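PDB 5UOF: alpha,alpha-trehalose-phosphate synthase (UDP-forming) from Burkholderia multivorans, which belongs to glycosyltransferase family 20, enzymes of the GT-B fold in which two Rossmann-like domains face each other across a cleft. Local coordinates for residues A[15-20]-A[140-145]; A[48-53]-A[75-80]; A[121-126]-A[148-153]; A[128-133]-A[155-160]. All blocks are in the same frame, centred on the assembly; numbering follows the deposited sequence.

How the interactions relate
All four contacts lie around the mixed sheet that holds strand 12-16, away from the all-parallel second sheet. Interaction 1 joins the end of strand 12-16 to the loop after the adjacent strand 135-139. Interaction 2, whose centre is about 11 Å away, pairs the chain after strand 46-48 with strand 70-77 and falls within the span of interaction 1; it closes before interactions 3 and 4 open, and these alternate with each other and with interaction 1. Interaction 3 packs helix 109-127 on helix 146-152, Leu126 touching Val15 and Phe48. Interaction 4, about 10 Å from interaction 3 between centres, joins the connections after these helices. Together they join sheet, helices and loops of the N-terminal Rossmann-like domain.

Interaction 1: A[15-20]-A[140-145]; sequences VSNRVA and DYHLLP
Leu143 rests its CD1 methyl on the end of strand 12-16, 3.7 Å from Ser16 CA and 3.9 Å from Val15 CG1. A branched aliphatic chain suits the spot because the surface it meets is mostly the backbone of Val15 and Ser16 and a valine methyl. Beside it the amide of Asn17 crosses the His142 side chain at about a right angle, the two planes 76° apart, with Asn17 ND2 3.6 Å from His142 CD2. Waters supply the polar links. One donates to Asn17 OD1 at 2.9 Å and weakly accepts from His142 N; a second accepts from Asn17 ND2 at 2.9 Å and donates to Asp140 OD2 at 2.6 Å. Farther out, Tyr85 OH also bonds Asn17 OD1, Trp47 NE1 bonds Ser16 OG, and the backbone N of His164 bonds Asp140 OD1. The His142 ring has Tyr141 CE2 over one face and meets the rings of Tyr85 and Tyr86. Asparagine fits its place by offering an acceptor and a donor on one flat group: both ends are engaged, consistent with the modelled orientation of the amide, and the strand end is joined to the loop by solvent bridges next to an apolar contact.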
# COMPACT_ATOMS: atom_id res chain seq x y z
N VAL A 15 -24.77 4.37 16.69
CA VAL A 15 -24.18 5.67 16.38
C VAL A 15 -23.61 5.57 14.96
O VAL A 15 -22.73 4.73 14.70
CB VAL A 15 -23.08 6.05 17.38
CG1 VAL A 15 -22.43 7.37 17.00
CG2 VAL A 15 -23.66 6.13 18.80
N SER A 16 -24.12 6.40 14.05
CA SER A 16 -23.65 6.35 12.66
C SER A 16 -23.76 7.73 12.02
O SER A 16 -24.15 8.71 12.65
CB SER A 16 -24.44 5.33 11.85
OG SER A 16 -25.76 5.79 11.58
N ASN A 17 -23.43 7.78 10.72
CA ASN A 17 -23.31 9.06 10.02
C ASN A 17 -24.66 9.75 9.89
O ASN A 17 -24.74 10.98 10.03
CB ASN A 17 -22.73 8.87 8.62
CG ASN A 17 -21.32 8.31 8.63
OD1 ASN A 17 -20.52 8.61 9.51
ND2 ASN A 17 -21.01 7.49 7.63
N ARG A 18 -25.72 9.00 9.63
CA ARG A 18 -26.99 9.61 9.25
C ARG A 18 -28.15 8.80 9.81
O ARG A 18 -28.21 7.58 9.62
CB ARG A 18 -27.09 9.70 7.73
CG ARG A 18 -28.43 10.20 7.24
CD ARG A 18 -28.58 11.68 7.48
NE ARG A 18 -29.93 12.13 7.15
CZ ARG A 18 -30.32 12.46 5.93
NH1 ARG A 18 -29.46 12.40 4.91
NH2 ARG A 18 -31.56 12.87 5.71
N VAL A 19 -29.08 9.48 10.48
CA VAL A 19 -30.35 8.88 10.85
C VAL A 19 -31.37 9.35 9.82
O VAL A 19 -31.69 10.54 9.75
CB VAL A 19 -30.77 9.26 12.27
CG1 VAL A 19 -32.04 8.54 12.65
CG2 VAL A 19 -29.66 8.96 13.26
N ALA A 20 -31.87 8.43 9.00
CA ALA A 20 -32.86 8.74 7.98
C ALA A 20 -34.24 8.38 8.50
O ALA A 20 -34.45 7.27 9.00
CB ALA A 20 -32.57 8.01 6.67
N ASP A 140 -18.15 2.78 11.48
CA ASP A 140 -17.29 3.19 10.37
C ASP A 140 -16.33 4.34 10.67
O ASP A 140 -16.34 4.93 11.76
CB ASP A 140 -18.13 3.54 9.14
CG ASP A 140 -17.47 3.06 7.85
OD1 ASP A 140 -16.44 2.34 7.93
OD2 ASP A 140 -17.96 3.40 6.75
N TYR A 141 -15.50 4.66 9.68
CA TYR A 141 -14.25 5.36 9.91
C TYR A 141 -14.43 6.83 10.29
O TYR A 141 -13.51 7.40 10.89
CB TYR A 141 -13.35 5.22 8.67
CG TYR A 141 -13.92 5.84 7.41
CD1 TYR A 141 -14.87 5.16 6.64
CD2 TYR A 141 -13.54 7.11 7.01
CE1 TYR A 141 -15.40 5.74 5.51
CE2 TYR A 141 -14.06 7.70 5.88
CZ TYR A 141 -14.99 7.01 5.13
OH TYR A 141 -15.52 7.60 4.00
N HIS A 142 -15.55 7.47 9.94
CA HIS A 142 -15.75 8.86 10.34
C HIS A 142 -15.86 8.99 11.85
O HIS A 142 -15.65 10.09 12.38
CB HIS A 142 -17.02 9.45 9.72
CG HIS A 142 -17.02 9.52 8.22
ND1 HIS A 142 -16.28 10.45 7.52
CD2 HIS A 142 -17.70 8.80 7.30
CE1 HIS A 142 -16.49 10.29 6.22
NE2 HIS A 142 -17.35 9.29 6.06
N LEU A 143 -16.21 7.90 12.54
CA LEU A 143 -16.48 7.92 13.97
C LEU A 143 -15.48 7.07 14.74
O LEU A 143 -15.75 6.67 15.87
CB LEU A 143 -17.90 7.43 14.24
CG LEU A 143 -19.03 8.34 13.77
CD1 LEU A 143 -20.35 7.57 13.68
CD2 LEU A 143 -19.13 9.53 14.70
N LEU A 144 -14.35 6.75 14.14
CA LEU A 144 -13.34 5.95 14.83
C LEU A 144 -12.98 6.46 16.23
O LEU A 144 -12.92 5.64 17.16
CB LEU A 144 -12.12 5.83 13.91
CG LEU A 144 -11.08 4.80 14.29
CD1 LEU A 144 -10.45 4.26 13.04
CD2 LEU A 144 -10.04 5.45 15.19
N PRO A 145 -12.75 7.76 16.47
CA PRO A 145 -12.38 8.21 17.82
C PRO A 145 -13.55 8.28 18.80
O PRO A 145 -13.36 8.76 19.93
CB PRO A 145 -11.81 9.62 17.58
CG PRO A 145 -11.66 9.77 16.10
CD PRO A 145 -12.69 8.87 15.50
O HOH W 1 -18.54 6.64 10.24
O HOH W 2 -18.91 5.76 6.57

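Interaction 2: A[48-53]-A[75-80]; sequences FGWNGE and VGLTRR
Trp50 and Val75 form a parallel bridge, with backbone bonds from Val75 N to Gly49 O (3.3 Å) and from Asn51 N to Val75 O (2.9 Å). Farther on, Leu77 N donates to Glu53 O at 3.1 Å, nearly straight at 171°. The same carbonyl oxygen is gripped a second time, by Trp50 NE1 at 2.7 Å; this donor stands above the carbonyl plane, while the oxygen lies in the plane of the indole. An Asx turn shapes the bend between: Asn51 OD1 accepts from Glu53 N at 3.0 Å, a task suited to the short asparagine side chain. Apolar contact falls on the indole faces. Leu77 CD1 sits 3.5 Å from the centroid of the five-membered ring of Trp50, a CH-pi contact, and Gly52 CA covers the opposite face. Glycines fit the tight places: Gly76 CA lies 3.2 Å from Asn51 OD1, a beta carbon on it would stand beside that atom and Glu53 O, and at the backbone angles of Gly49 and Gly52 one would press on the preceding carbonyl oxygen. Around this contact, Phe48 and Val75 lean on helix 109-127, Trp50 meets the ring of Tyr86 in helix 79-86, and Trp50 also pairs by backbone with Val19.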
# COMPACT_ATOMS: atom_id res chain seq x y z
N PHE A 48 -28.58 7.35 17.06
CA PHE A 48 -28.05 8.69 17.24
C PHE A 48 -27.18 9.06 16.05
O PHE A 48 -26.38 8.24 15.59
CB PHE A 48 -27.24 8.76 18.55
CG PHE A 48 -26.46 10.04 18.72
CD1 PHE A 48 -27.04 11.16 19.30
CD2 PHE A 48 -25.13 10.10 18.33
CE1 PHE A 48 -26.32 12.32 19.47
CE2 PHE A 48 -24.40 11.27 18.50
CZ PHE A 48 -24.99 12.38 19.07
N GLY A 49 -27.34 10.28 15.56
CA GLY A 49 -26.51 10.76 14.47
C GLY A 49 -27.08 12.01 13.84
O GLY A 49 -28.01 12.64 14.37
N TRP A 50 -26.52 12.35 12.68
CA TRP A 50 -26.90 13.55 11.93
C TRP A 50 -28.29 13.41 11.34
O TRP A 50 -28.69 12.34 10.88
CB TRP A 50 -25.89 13.76 10.80
CG TRP A 50 -26.05 15.03 10.02
CD1 TRP A 50 -26.48 16.23 10.49
CD2 TRP A 50 -25.76 15.21 8.63
NE1 TRP A 50 -26.47 17.16 9.47
CE2 TRP A 50 -26.03 16.56 8.32
CE3 TRP A 50 -25.30 14.36 7.62
CZ2 TRP A 50 -25.86 17.08 7.04
CZ3 TRP A 50 -25.12 14.88 6.34
CH2 TRP A 50 -25.41 16.23 6.07
N ASN A 51 -29.03 14.52 11.33
CA ASN A 51 -30.34 14.56 10.68
C ASN A 51 -30.27 14.98 9.22
O ASN A 51 -31.32 15.15 8.58
CB ASN A 51 -31.31 15.48 11.46
CG ASN A 51 -30.79 16.91 11.59
OD1 ASN A 51 -29.80 17.29 10.97
ND2 ASN A 51 -31.47 17.70 12.42
N GLY A 52 -29.07 15.15 8.65
CA GLY A 52 -28.95 15.57 7.28
C GLY A 52 -29.11 17.06 7.03
O GLY A 52 -29.02 17.49 5.87
N GLU A 53 -29.31 17.87 8.07
CA GLU A 53 -29.54 19.30 7.93
C GLU A 53 -28.31 20.09 8.36
O GLU A 53 -27.55 19.67 9.24
CB GLU A 53 -30.74 19.75 8.76
CG GLU A 53 -31.98 18.87 8.66
CD GLU A 53 -32.82 19.16 7.44
OE1 GLU A 53 -32.26 19.31 6.33
OE2 GLU A 53 -34.06 19.25 7.59
N VAL A 75 -29.02 15.47 15.61
CA VAL A 75 -28.58 16.85 15.61
C VAL A 75 -28.35 17.27 14.16
O VAL A 75 -28.06 16.44 13.29
CB VAL A 75 -27.28 17.07 16.43
CG1 VAL A 75 -27.51 16.73 17.90
CG2 VAL A 75 -26.14 16.26 15.86
N GLY A 76 -28.50 18.57 13.91
CA GLY A 76 -27.92 19.15 12.72
C GLY A 76 -26.44 19.37 12.92
O GLY A 76 -25.90 19.19 14.01
N LEU A 77 -25.77 19.74 11.83
CA LEU A 77 -24.36 20.11 11.86
C LEU A 77 -24.20 21.52 11.31
O LEU A 77 -24.91 21.91 10.38
CB LEU A 77 -23.52 19.14 11.02
CG LEU A 77 -23.47 17.68 11.47
CD1 LEU A 77 -22.87 16.80 10.37
CD2 LEU A 77 -22.67 17.56 12.76
N THR A 78 -23.31 22.31 11.91
CA THR A 78 -22.95 23.57 11.26
C THR A 78 -22.15 23.27 9.99
O THR A 78 -21.71 22.14 9.76
CB THR A 78 -22.14 24.47 12.19
OG1 THR A 78 -20.89 23.85 12.49
CG2 THR A 78 -22.91 24.77 13.47
N ARG A 79 -21.96 24.29 9.16
CA ARG A 79 -21.11 24.12 7.99
C ARG A 79 -19.69 23.74 8.40
O ARG A 79 -19.06 22.89 7.77
CB ARG A 79 -21.10 25.39 7.13
CG ARG A 79 -20.12 25.34 5.96
CD ARG A 79 -20.47 24.25 4.96
NE ARG A 79 -21.81 24.45 4.41
CZ ARG A 79 -22.45 23.56 3.66
NH1 ARG A 79 -21.90 22.39 3.37
NH2 ARG A 79 -23.67 23.84 3.20
N ARG A 80 -19.18 24.36 9.47
CA ARG A 80 -17.85 24.03 9.95
C ARG A 80 -17.78 22.59 10.44
O ARG A 80 -16.81 21.88 10.16
CB ARG A 80 -17.43 24.99 11.06
CG ARG A 80 -16.15 24.58 11.79
CD ARG A 80 -15.69 25.69 12.72
NE ARG A 80 -14.42 25.38 13.38
CZ ARG A 80 -14.30 25.11 14.68
NH1 ARG A 80 -15.37 25.12 15.47
NH2 ARG A 80 -13.11 24.84 15.19

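Interaction 3: A[121-126]-A[148-153]; sequences MLAKQL and HALREL. With EDO (1,2-ethanediol), chain I.
O2 of a bound 1,2-ethanediol, probably from the crystallisation liquor, lies 2.9 Å from His148 ND1 in a hydrogen bond with an angle of 171°, at the edge of the imidazole and in its plane. The diol also bonds Leu116 O, so it spans the two helices beside their direct contact, and the same O2 is 3.6 Å from Ala149 CB. That methyl in turn meets Ala123 CB at 3.7 Å. Two alanines suit this point, where the segments 121-126 and 148-152 of the two helices cross at -55° with their axes 8.8 Å apart, because their small methyls let the backbones come close, Ala123 and Leu150 being the nearest CA pair. Leucines fill in around them. Leu150 CD2 lies 3.8 Å from Ala123 CB and reaches the carbonyl oxygen of that residue as well, while Leu153, near the C-terminal end of its helix, sets CD1 3.6 Å from Lys124 CA. Lys124 contributes backbone and CB to this outer margin, a role an exposed lysine can fill. Phe146 continues the apolar surface against Leu122, Ala123 and Leu126. No hydrogen bond runs directly between the segments, which implies that shape and the burial of hydrocarbon, rather than polar pairing, hold these helices together here.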
# COMPACT_ATOMS: atom_id res chain seq x y z
N MET A 121 -17.31 16.47 20.11
CA MET A 121 -18.57 17.21 20.18
C MET A 121 -19.77 16.26 20.16
O MET A 121 -20.67 16.36 21.00
CB MET A 121 -18.64 18.21 19.03
CG MET A 121 -19.86 19.12 19.02
SD MET A 121 -21.30 18.39 18.17
CE MET A 121 -20.68 18.31 16.49
N LEU A 122 -19.78 15.33 19.21
CA LEU A 122 -20.91 14.42 19.09
C LEU A 122 -20.99 13.48 20.29
O LEU A 122 -22.09 13.14 20.74
CB LEU A 122 -20.81 13.64 17.79
CG LEU A 122 -20.99 14.47 16.52
CD1 LEU A 122 -20.57 13.67 15.30
CD2 LEU A 122 -22.45 14.92 16.40
N ALA A 123 -19.84 13.05 20.82
CA ALA A 123 -19.86 12.17 21.97
C ALA A 123 -20.48 12.85 23.17
O ALA A 123 -21.25 12.24 23.92
CB ALA A 123 -18.45 11.71 22.32
N LYS A 124 -20.15 14.13 23.38
CA LYS A 124 -20.76 14.82 24.51
C LYS A 124 -22.27 14.94 24.34
O LYS A 124 -23.00 14.87 25.33
CB LYS A 124 -20.14 16.20 24.69
CG LYS A 124 -20.54 16.83 26.03
CD LYS A 124 -19.81 18.12 26.31
CE LYS A 124 -20.21 18.66 27.67
NZ LYS A 124 -20.00 17.64 28.73
N GLN A 125 -22.75 15.10 23.10
CA GLN A 125 -24.19 15.12 22.87
C GLN A 125 -24.83 13.79 23.23
O GLN A 125 -25.90 13.76 23.86
CB GLN A 125 -24.50 15.49 21.42
CG GLN A 125 -24.18 16.93 21.05
CD GLN A 125 -25.07 17.92 21.77
OE1 GLN A 125 -26.29 17.79 21.74
NE2 GLN A 125 -24.46 18.90 22.43
N LEU A 126 -24.19 12.68 22.86
CA LEU A 126 -24.75 11.36 23.15
C LEU A 126 -24.73 11.05 24.64
O LEU A 126 -25.67 10.44 25.17
CB LEU A 126 -24.00 10.29 22.37
CG LEU A 126 -24.48 8.87 22.67
CD1 LEU A 126 -25.93 8.71 22.24
CD2 LEU A 126 -23.60 7.84 22.00
N HIS A 148 -13.24 6.58 22.35
CA HIS A 148 -12.23 7.23 23.18
C HIS A 148 -12.78 8.52 23.78
O HIS A 148 -12.57 8.80 24.97
CB HIS A 148 -10.97 7.50 22.35
CG HIS A 148 -9.84 8.05 23.16
ND1 HIS A 148 -9.61 9.41 23.29
CD2 HIS A 148 -8.91 7.44 23.93
CE1 HIS A 148 -8.57 9.60 24.08
NE2 HIS A 148 -8.13 8.43 24.49
N ALA A 149 -13.54 9.28 23.00
CA ALA A 149 -14.16 10.50 23.51
C ALA A 149 -15.17 10.17 24.60
O ALA A 149 -15.24 10.87 25.62
CB ALA A 149 -14.81 11.28 22.37
N LEU A 150 -15.95 9.11 24.41
CA LEU A 150 -16.90 8.69 25.45
C LEU A 150 -16.16 8.27 26.73
O LEU A 150 -16.59 8.61 27.84
CB LEU A 150 -17.78 7.56 24.94
CG LEU A 150 -18.86 7.91 23.91
CD1 LEU A 150 -19.55 6.66 23.40
CD2 LEU A 150 -19.90 8.88 24.48
N ARG A 151 -15.05 7.53 26.59
CA ARG A 151 -14.29 7.13 27.77
C ARG A 151 -13.81 8.35 28.54
O ARG A 151 -13.87 8.38 29.77
CB ARG A 151 -13.11 6.24 27.38
CG ARG A 151 -13.46 4.98 26.61
CD ARG A 151 -14.38 4.04 27.40
NE ARG A 151 -14.57 2.81 26.63
CZ ARG A 151 -15.56 1.94 26.81
NH1 ARG A 151 -16.48 2.15 27.74
NH2 ARG A 151 -15.62 0.86 26.03
N GLU A 152 -13.32 9.37 27.82
CA GLU A 152 -12.91 10.62 28.46
C GLU A 152 -14.04 11.27 29.25
O GLU A 152 -13.77 12.04 30.18
CB GLU A 152 -12.38 11.60 27.42
CG GLU A 152 -11.10 11.14 26.72
CD GLU A 152 -9.87 11.35 27.58
OE1 GLU A 152 -9.66 12.49 28.05
OE2 GLU A 152 -9.13 10.37 27.81
N LEU A 153 -15.29 10.99 28.89
CA LEU A 153 -16.43 11.53 29.62
C LEU A 153 -16.88 10.62 30.76
O LEU A 153 -17.89 10.91 31.40
CB LEU A 153 -17.60 11.78 28.66
CG LEU A 153 -17.32 12.76 27.53
CD1 LEU A 153 -18.48 12.83 26.55
CD2 LEU A 153 -17.00 14.15 28.08
C1 EDO I . -11.93 12.19 20.06
O1 EDO I . -11.77 13.60 20.20
C2 EDO I . -10.87 11.48 20.89
O2 EDO I . -11.18 11.58 22.29

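Interaction 4: A[128-133]-A[155-160]; sequences ALLRPD and VKNPIG. With EDO (1,2-ethanediol), chain M.
Two helix-to-strand connections of the Rossmann-like domain, leading into the neighbouring parallel strands 135-139 and 159-162, meet here through Asn157 and Leu130. Asn157 ND2 donates to Arg131 O at 2.8 Å with an angle of 155°; the donor lies in the carbonyl plane and the oxygen in the amide plane. ND2 also bonds Asp134 O, so one amide nitrogen links two carbonyls of the same loop, those of Arg131 and Asp134, and asparagine suits a buried place facing backbone oxygens. A water donates to Pro132 O at 2.8 Å and, weakly, to Asn157 OD1 at 3.5 Å. Beside this polar link Leu130 CD1 fits against both methyls of Val155, 3.9 Å from Val155 CG1 and 4.0 Å from Val155 CG2, the side chains crossing at about a right angle. On the solvent side the extended Arg131 donates from NE to O1 of a 1,2-ethanediol at 3.1 Å, while Asp133 OD2 is bonded to Ser10 OG. Leu130 and Asn157 both rest on Ile136 of strand 135-139, Val155 leans on Leu150 of helix 146-152, and Pro158 touches Val464 and Ala465 of helix 450-472.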
# COMPACT_ATOMS: atom_id res chain seq x y z
N ALA A 128 -25.22 12.40 27.48
CA ALA A 128 -26.32 12.76 28.37
C ALA A 128 -27.53 11.86 28.18
O ALA A 128 -28.38 11.78 29.07
CB ALA A 128 -26.72 14.22 28.15
N LEU A 129 -27.63 11.17 27.04
CA LEU A 129 -28.77 10.30 26.76
C LEU A 129 -28.55 8.87 27.22
O LEU A 129 -29.48 8.06 27.13
CB LEU A 129 -29.08 10.30 25.27
CG LEU A 129 -29.19 11.64 24.56
CD1 LEU A 129 -29.31 11.44 23.06
CD2 LEU A 129 -30.37 12.43 25.09
N LEU A 130 -27.36 8.53 27.71
CA LEU A 130 -27.01 7.16 28.03
C LEU A 130 -27.56 6.73 29.39
O LEU A 130 -27.58 7.50 30.34
CB LEU A 130 -25.50 6.97 28.03
CG LEU A 130 -24.87 7.09 26.65
CD1 LEU A 130 -23.35 6.98 26.73
CD2 LEU A 130 -25.44 6.01 25.72
N ARG A 131 -27.97 5.50 29.45
CA ARG A 131 -28.19 4.77 30.68
C ARG A 131 -27.02 3.81 30.91
O ARG A 131 -26.36 3.39 29.95
CB ARG A 131 -29.51 3.99 30.62
CG ARG A 131 -30.68 4.87 30.28
CD ARG A 131 -31.99 4.09 30.14
NE ARG A 131 -33.07 4.99 29.74
CZ ARG A 131 -34.24 4.61 29.26
NH1 ARG A 131 -34.53 3.33 29.12
NH2 ARG A 131 -35.14 5.53 28.93
N PRO A 132 -26.75 3.45 32.17
CA PRO A 132 -25.51 2.73 32.47
C PRO A 132 -25.36 1.39 31.77
O PRO A 132 -24.23 0.96 31.55
CB PRO A 132 -25.58 2.54 34.00
CG PRO A 132 -26.57 3.53 34.47
CD PRO A 132 -27.56 3.70 33.38
N ASP A 133 -26.46 0.72 31.41
CA ASP A 133 -26.39 -0.60 30.79
C ASP A 133 -26.54 -0.57 29.28
O ASP A 133 -26.57 -1.63 28.65
CB ASP A 133 -27.47 -1.52 31.38
CG ASP A 133 -28.88 -1.04 31.07
OD1 ASP A 133 -29.13 0.18 31.20
OD2 ASP A 133 -29.72 -1.87 30.68
N VAL A 155 -17.76 7.34 30.38
CA VAL A 155 -18.68 6.31 29.92
C VAL A 155 -18.02 4.95 30.05
O VAL A 155 -16.98 4.69 29.44
CB VAL A 155 -19.12 6.58 28.47
CG1 VAL A 155 -19.98 5.44 27.93
CG2 VAL A 155 -19.87 7.90 28.38
N LYS A 156 -18.63 4.07 30.84
CA LYS A 156 -18.12 2.72 31.06
C LYS A 156 -18.92 1.67 30.31
O LYS A 156 -18.62 0.47 30.45
CB LYS A 156 -18.10 2.41 32.55
CG LYS A 156 -17.28 3.42 33.34
CD LYS A 156 -16.95 2.94 34.73
CE LYS A 156 -15.98 3.91 35.39
NZ LYS A 156 -14.89 4.29 34.45
N ASN A 157 -19.91 2.07 29.52
CA ASN A 157 -20.77 1.13 28.82
C ASN A 157 -19.96 0.21 27.90
O ASN A 157 -18.88 0.58 27.44
CB ASN A 157 -21.80 1.89 27.97
CG ASN A 157 -22.71 2.75 28.80
OD1 ASN A 157 -22.27 3.68 29.48
ND2 ASN A 157 -24.00 2.45 28.75
N PRO A 158 -20.49 -0.97 27.58
CA PRO A 158 -19.93 -1.72 26.45
C PRO A 158 -20.06 -0.89 25.18
O PRO A 158 -21.13 -0.38 24.86
CB PRO A 158 -20.81 -2.98 26.39
CG PRO A 158 -21.45 -3.07 27.76
CD PRO A 158 -21.65 -1.65 28.17
N ILE A 159 -18.95 -0.75 24.45
CA ILE A 159 -18.96 -0.02 23.19
C ILE A 159 -18.29 -0.89 22.14
O ILE A 159 -17.20 -1.40 22.37
CB ILE A 159 -18.22 1.33 23.28
CG1 ILE A 159 -18.63 2.11 24.54
CG2 ILE A 159 -18.54 2.16 22.04
CD1 ILE A 159 -17.86 3.42 24.71
N GLY A 160 -18.95 -1.04 21.00
CA GLY A 160 -18.39 -1.78 19.89
C GLY A 160 -18.20 -0.88 18.68
O GLY A 160 -18.92 0.10 18.49
C1 EDO M . -31.49 8.58 29.88
O1 EDO M . -32.72 7.98 30.28
C2 EDO M . -31.57 10.10 30.02
O2 EDO M . -32.49 10.64 29.07
O HOH W 3 -21.86 2.14 32.56